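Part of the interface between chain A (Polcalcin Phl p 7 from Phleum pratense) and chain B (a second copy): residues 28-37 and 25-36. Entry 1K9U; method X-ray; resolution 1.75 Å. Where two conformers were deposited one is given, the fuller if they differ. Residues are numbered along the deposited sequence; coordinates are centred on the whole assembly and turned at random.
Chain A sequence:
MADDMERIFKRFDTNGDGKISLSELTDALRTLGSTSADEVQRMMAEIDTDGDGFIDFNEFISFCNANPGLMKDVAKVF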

# COMPACT_ATOMS: atom_id res chain seq x y z
N ALA A 28 2.76 8.79 6.40
CA ALA A 28 1.76 8.25 5.47
C ALA A 28 1.54 6.77 5.76
O ALA A 28 0.41 6.28 5.76
N LEU A 29 2.63 6.05 6.01
CA LEU A 29 2.54 4.63 6.32
C LEU A 29 1.82 4.40 7.65
O LEU A 29 1.02 3.47 7.78
N ARG A 30 2.10 5.24 8.64
CA ARG A 30 1.47 5.09 9.94
C ARG A 30 -0.02 5.42 9.86
O ARG A 30 -0.82 4.92 10.65
N THR A 31 -0.39 6.26 8.89
CA THR A 31 -1.78 6.64 8.71
C THR A 31 -2.52 5.44 8.13
O THR A 31 -3.60 5.07 8.58
N LEU A 32 -1.91 4.85 7.11
CA LEU A 32 -2.46 3.67 6.46
C LEU A 32 -2.65 2.59 7.52
O LEU A 32 -3.66 1.89 7.54
N GLY A 33 -1.67 2.48 8.41
CA GLY A 33 -1.72 1.49 9.46
C GLY A 33 -2.80 1.68 10.51
O GLY A 33 -3.22 0.71 11.14
N SER A 34 -3.25 2.92 10.71
CA SER A 34 -4.29 3.19 11.70
C SER A 34 -5.65 3.37 11.04
O SER A 34 -6.54 4.02 11.58
N THR A 35 -5.80 2.77 9.86
CA THR A 35 -7.04 2.85 9.09
C THR A 35 -8.15 2.01 9.72
O THR A 35 -7.93 0.87 10.11
N SER A 36 -9.34 2.59 9.80
CA SER A 36 -10.50 1.91 10.36
C SER A 36 -11.02 0.84 9.41
O SER A 36 -10.92 0.98 8.19
N ALA A 37 -11.59 -0.23 9.97
CA ALA A 37 -12.11 -1.32 9.16
C ALA A 37 -13.09 -0.80 8.11
O ALA A 37 -13.20 -1.36 7.02
N LEU B 25 -7.18 -8.40 6.65
CA LEU B 25 -6.60 -7.32 5.85
C LEU B 25 -6.25 -6.15 6.76
O LEU B 25 -5.16 -5.58 6.67
N THR B 26 -7.18 -5.79 7.64
CA THR B 26 -6.98 -4.69 8.56
C THR B 26 -5.76 -4.96 9.44
O THR B 26 -4.92 -4.08 9.64
N ASP B 27 -5.66 -6.18 9.96
CA ASP B 27 -4.54 -6.54 10.81
C ASP B 27 -3.22 -6.49 10.05
O ASP B 27 -2.19 -6.11 10.62
N ALA B 28 -3.24 -6.86 8.77
CA ALA B 28 -2.02 -6.82 7.97
C ALA B 28 -1.59 -5.37 7.73
O ALA B 28 -0.41 -5.05 7.77
N LEU B 29 -2.57 -4.49 7.50
CA LEU B 29 -2.27 -3.07 7.29
C LEU B 29 -1.67 -2.46 8.55
O LEU B 29 -0.79 -1.61 8.48
N ARG B 30 -2.16 -2.91 9.70
CA ARG B 30 -1.67 -2.43 10.99
C ARG B 30 -0.16 -2.68 11.09
O ARG B 30 0.57 -1.87 11.66
N THR B 31 0.29 -3.79 10.52
CA THR B 31 1.71 -4.14 10.55
C THR B 31 2.51 -3.22 9.63
O THR B 31 3.60 -2.77 9.99
N LEU B 32 1.95 -2.94 8.46
CA LEU B 32 2.59 -2.07 7.48
C LEU B 32 2.80 -0.67 8.03
O LEU B 32 3.71 0.05 7.61
N GLY B 33 1.96 -0.27 8.98
CA GLY B 33 2.08 1.05 9.57
C GLY B 33 2.99 1.10 10.78
O GLY B 33 3.16 2.16 11.38
N SER B 34 3.58 -0.03 11.13
CA SER B 34 4.48 -0.11 12.28
C SER B 34 5.89 -0.45 11.81
O SER B 34 6.68 -1.07 12.53
N THR B 35 6.21 -0.03 10.59
CA THR B 35 7.51 -0.30 10.00
C THR B 35 8.66 0.45 10.63
O THR B 35 8.49 1.55 11.17
N SER B 36 9.85 -0.15 10.55
CA SER B 36 11.07 0.44 11.10
C SER B 36 11.58 1.50 10.15
O SER B 36 11.21 1.53 8.98

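The two helix ends run nearly antiparallel, at 157° between their N-to-C directions, with an axis separation of 7.5 Å at closest approach. Walking along chain A, A28(A) is out of reach, and the contact begins with L29(A). Its CA-to-CB bond points toward chain B, and its m,t rotamer carries CD1 to 3.9 Å from OG1 of T35(B).

R30(A) leaves its backbone sideways, with chi1 m and chi2 off-well at -147°, yet its end reaches chain B. NH1 donates a weak hydrogen bond to O of G33(B) (2.8 Å, 130° at the hydrogen), and NH2 a weak one to O of T35(B) (3.5 Å, 160°); both acceptors lie at the guanidinium edge. T31(A) points away and makes no contact.

L32(A) also starts sideways, but its t,t rotamer brings CD2 inward, 3.6 Å from CD2 of L29(B) and 4.0 Å from CB of L32(B). L29(B) points toward chain A and is m,t, as is L32(B).

The closest CA-CA pair in register is at the glycines: CA of G33(A) lies 3.8 Å from CA of G33(B). An ideal CB on either would fall 2.5 Å from the opposing CA, a clash, so this spacing depends on the missing side chains. CA of G33(A) also makes a CA-H...O contact with O of L29(B) at 3.4 Å.

R30(B), m at chi1 and chi2, answers R30(A). Its NH1 bonds weakly to O of G33(A) (2.7 Å, 123°), while O of T35(A) accepts from both NH1 (2.8 Å) and NH2 (2.7 Å). S34(A) points away, but its CA lies over one guanidinium face. T35(A), chi1 m, turns OG1 back to O of L32(A) at 2.6 Å; the cross-chain bonds here go to its backbone O instead. Finally, CB of A37(A) sits 4.2 Å from OG1 of T26(B).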

# COMPACT_ATOMS: atom_id res chain seq x y z
CB ALA A 28 2.21 8.45 4.02
CB LEU A 29 3.93 4.00 6.35
CG LEU A 29 4.61 3.95 4.98
CD1 LEU A 29 6.05 3.48 5.12
CD2 LEU A 29 3.82 3.01 4.07
CB ARG A 30 2.14 5.99 10.98
CG ARG A 30 3.63 5.72 11.13
CD ARG A 30 4.09 5.96 12.56
NE ARG A 30 5.53 5.76 12.72
CZ ARG A 30 6.18 4.66 12.37
NH1 ARG A 30 5.53 3.63 11.83
NH2 ARG A 30 7.49 4.58 12.56
CB THR A 31 -1.92 7.83 7.73
OG1 THR A 31 -1.37 9.01 8.33
CG2 THR A 31 -3.38 8.08 7.39
CB LEU A 32 -1.51 3.19 5.36
CG LEU A 32 -1.71 1.80 4.74
CD1 LEU A 32 -1.04 1.76 3.37
CD2 LEU A 32 -1.11 0.73 5.66
CB SER A 34 -3.94 4.44 12.51
OG SER A 34 -3.86 5.59 11.67
CB THR A 35 -6.81 2.35 7.65
OG1 THR A 35 -5.87 3.21 6.99
CG2 THR A 35 -8.12 2.34 6.88
CB SER A 36 -11.62 2.91 10.65
OG SER A 36 -12.80 2.23 11.07
CB ALA A 37 -12.80 -2.35 10.05
CB LEU B 25 -7.57 -6.86 4.76
CG LEU B 25 -7.13 -5.62 3.94
CD1 LEU B 25 -5.80 -5.90 3.24
CD2 LEU B 25 -8.21 -5.27 2.92
CB THR B 26 -8.21 -4.50 9.47
OG1 THR B 26 -9.37 -4.29 8.65
CG2 THR B 26 -8.03 -3.30 10.38
CB ASP B 27 -4.75 -7.94 11.42
CG ASP B 27 -5.95 -7.99 12.35
OD1 ASP B 27 -6.37 -6.91 12.81
OD2 ASP B 27 -6.46 -9.09 12.62
CB ALA B 28 -2.24 -7.53 6.63
CB LEU B 29 -3.54 -2.31 6.90
CG LEU B 29 -4.06 -2.59 5.49
CD1 LEU B 29 -5.41 -1.92 5.30
CD2 LEU B 29 -3.05 -2.08 4.46
CB ARG B 30 -2.38 -3.17 12.13
CG ARG B 30 -3.86 -2.87 12.27
CD ARG B 30 -4.10 -1.64 13.13
NE ARG B 30 -5.52 -1.31 13.23
CZ ARG B 30 -6.24 -0.77 12.25
NH1 ARG B 30 -5.66 -0.48 11.09
NH2 ARG B 30 -7.52 -0.50 12.43
CB THR B 31 1.93 -5.60 10.09
OG1 THR B 31 1.27 -6.49 10.99
CG2 THR B 31 3.42 -5.92 10.04
CB LEU B 32 1.73 -2.00 6.21
CG LEU B 32 1.80 -3.23 5.30
CD1 LEU B 32 0.66 -3.19 4.29
CD2 LEU B 32 3.15 -3.26 4.61
CB SER B 34 4.00 -1.20 13.24
OG SER B 34 2.63 -1.04 13.55
CB THR B 35 7.49 0.02 8.50
OG1 THR B 35 6.97 1.34 8.30
CG2 THR B 35 6.62 -0.99 7.75
CB SER B 36 12.14 -0.64 11.24
OG SER B 36 12.52 -1.13 9.97